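Local coordinates for protein intracellular exo-alpha-(1->5)-L-arabinofuranosidase (PDB 2Y2W) that hydrolyses terminal alpha-L-arabinofuranosyl bonds in arabinans and arabinoxylan, contributing to the breakdown of plant cell-wall polysaccharides, at residues K236-M241 with E276-V281. Residues are numbered along the deposited sequence; the frame is centred on the assembly and turned at random.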
loop_
_atom_site.group_PDB
_atom_site.type_symbol
_atom_site.label_atom_id
_atom_site.label_comp_id
_atom_site.label_asym_id
_atom_site.label_seq_id
_atom_site.Cartn_x
_atom_site.Cartn_y
_atom_site.Cartn_z
ATOM N N LYS D 236 2.003 2.062 -12.220
ATOM C CA LYS D 236 3.279 2.178 -11.510
ATOM C C LYS D 236 4.247 1.046 -11.869
ATOM O O LYS D 236 5.408 1.299 -12.196
ATOM C CB LYS D 236 3.059 2.221 -9.993
ATOM C CG LYS D 236 2.455 3.522 -9.479
ATOM C CD LYS D 236 2.051 3.412 -8.010
ATOM C CE LYS D 236 1.225 4.614 -7.557
ATOM N NZ LYS D 236 -0.074 4.759 -8.290
ATOM N N VAL D 237 3.754 -0.193 -11.824
ATOM C CA VAL D 237 4.585 -1.376 -12.072
ATOM C C VAL D 237 5.025 -1.498 -13.536
ATOM O O VAL D 237 6.193 -1.784 -13.811
ATOM C CB VAL D 237 3.894 -2.682 -11.591
ATOM C CG1 VAL D 237 4.785 -3.894 -11.834
ATOM C CG2 VAL D 237 3.547 -2.585 -10.113
ATOM N N ALA D 238 4.092 -1.278 -14.463
ATOM C CA ALA D 238 4.379 -1.379 -15.899
ATOM C C ALA D 238 5.398 -0.343 -16.364
ATOM O O ALA D 238 6.304 -0.660 -17.137
ATOM C CB ALA D 238 3.100 -1.274 -16.717
ATOM N N HIS D 239 5.244 0.891 -15.888
ATOM C CA HIS D 239 6.190 1.960 -16.202
ATOM C C HIS D 239 7.601 1.649 -15.708
ATOM O O HIS D 239 8.565 1.753 -16.471
ATOM C CB HIS D 239 5.724 3.300 -15.624
ATOM C CG HIS D 239 6.813 4.324 -15.546
ATOM N ND1 HIS D 239 7.443 4.652 -14.365
ATOM C CD2 HIS D 239 7.411 5.063 -16.510
ATOM C CE1 HIS D 239 8.369 5.564 -14.601
ATOM N NE2 HIS D 239 8.369 5.831 -15.896
ATOM N N ALA D 240 7.706 1.277 -14.433
ATOM C CA ALA D 240 8.987 0.997 -13.792
ATOM C C ALA D 240 9.710 -0.182 -14.434
ATOM O O ALA D 240 10.922 -0.135 -14.633
ATOM C CB ALA D 240 8.795 0.761 -12.302
ATOM N N MET D 241 8.967 -1.233 -14.767
ATOM C CA MET D 241 9.562 -2.388 -15.427
ATOM C C MET D 241 10.067 -2.056 -16.831
ATOM O O MET D 241 11.201 -2.404 -17.170
ATOM C CB MET D 241 8.609 -3.581 -15.430
ATOM C CG MET D 241 8.556 -4.294 -14.089
ATOM S SD MET D 241 7.357 -5.627 -14.029
ATOM C CE MET D 241 8.122 -6.832 -15.113
ATOM N N GLU D 276 0.354 3.544 -22.059
ATOM C CA GLU D 276 1.704 3.729 -22.605
ATOM C C GLU D 276 2.685 2.576 -22.377
ATOM O O GLU D 276 3.462 2.243 -23.273
ATOM C CB GLU D 276 2.317 5.052 -22.123
ATOM C CG GLU D 276 2.173 6.210 -23.121
ATOM C CD GLU D 276 2.900 5.967 -24.453
ATOM O OE1 GLU D 276 3.873 5.175 -24.491
ATOM O OE2 GLU D 276 2.495 6.577 -25.469
ATOM N N ASN D 277 2.642 1.969 -21.193
ATOM C CA ASN D 277 3.605 0.925 -20.833
ATOM C C ASN D 277 3.038 -0.492 -20.873
ATOM O O ASN D 277 3.683 -1.445 -20.424
ATOM C CB ASN D 277 4.223 1.224 -19.467
ATOM C CG ASN D 277 4.890 2.582 -19.419
ATOM O OD1 ASN D 277 4.461 3.467 -18.682
ATOM N ND2 ASN D 277 5.936 2.760 -20.218
ATOM N N LEU D 278 1.832 -0.623 -21.417
ATOM C CA LEU D 278 1.194 -1.925 -21.565
ATOM C C LEU D 278 1.242 -2.405 -23.006
ATOM O O LEU D 278 1.290 -1.604 -23.944
ATOM C CB LEU D 278 -0.255 -1.892 -21.065
ATOM C CG LEU D 278 -0.484 -1.812 -19.552
ATOM C CD1 LEU D 278 -1.963 -1.641 -19.271
ATOM C CD2 LEU D 278 0.070 -3.038 -18.827
ATOM N N ASP D 279 1.223 -3.722 -23.166
ATOM C CA ASP D 279 1.295 -4.345 -24.475
ATOM C C ASP D 279 0.133 -5.315 -24.679
ATOM O O ASP D 279 -0.318 -5.529 -25.806
ATOM C CB ASP D 279 2.635 -5.064 -24.625
ATOM C CG ASP D 279 3.820 -4.126 -24.456
ATOM O OD1 ASP D 279 4.152 -3.408 -25.426
ATOM O OD2 ASP D 279 4.418 -4.107 -23.354
ATOM N N PHE D 280 -0.347 -5.885 -23.579
ATOM C CA PHE D 280 -1.430 -6.857 -23.610
ATOM C C PHE D 280 -2.490 -6.562 -22.563
ATOM O O PHE D 280 -2.232 -5.876 -21.572
ATOM C CB PHE D 280 -0.893 -8.267 -23.366
ATOM C CG PHE D 280 -0.137 -8.848 -24.524
ATOM C CD1 PHE D 280 -0.799 -9.576 -25.507
ATOM C CD2 PHE D 280 1.242 -8.691 -24.617
ATOM C CE1 PHE D 280 -0.101 -10.134 -26.575
ATOM C CE2 PHE D 280 1.952 -9.242 -25.683
ATOM C CZ PHE D 280 1.279 -9.965 -26.664
ATOM N N VAL D 281 -3.686 -7.085 -22.809
ATOM C CA VAL D 281 -4.741 -7.161 -21.806
ATOM C C VAL D 281 -5.201 -8.620 -21.753
ATOM O O VAL D 281 -5.376 -9.258 -22.792
ATOM C CB VAL D 281 -5.905 -6.168 -22.098
ATOM C CG1 VAL D 281 -6.510 -6.391 -23.489
ATOM C CG2 VAL D 281 -6.972 -6.229 -21.007
#
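Asn277 lies against the backbone of the helical segment 236-241 at Ala238 and His239, and its CA is 5.4 Å from that of His239. The packing is tight here: Asn277 CB sits 3.6 Å from Ala238 O and 3.9 Å from Ala238 CB. Its CG stands anti to its own carbonyl carbon (chi1 -57°), a torsion that lays the amide alongside the helix, with Asn277 CG 3.5 Å from His239 CA. Asn277 OD1 approaches His239 CB to 3.3 Å and lies near the imidazole plane, at the ring edge. With ring and amide planes 58° apart, the two side chains run side by side without stacking, and no hydrogen bond joins the segments, so contact rests on van der Waals fit. With Asn277 replaced by an alanine, the amide's packing on His239 would be lost, which would probably open a gap beside His239 CA and CB. Toward Leu278 the fit loosens: Leu278 CD2 meets Ala238 CB at 4.1 Å. The imidazole of His239 also packs edge-to-face on His224 of the second subunit, while Asn277 remains partly exposed. Lys332 hydrogen-bonds to Leu278 O. Helix 227-244, which also touches strands 209-212 and 249-252 of the closed eight-stranded parallel barrel, thus packs on the loop entering its sixth strand, 280-287, in the (beta/alpha)8 barrel of a family 51 glycoside hydrolase.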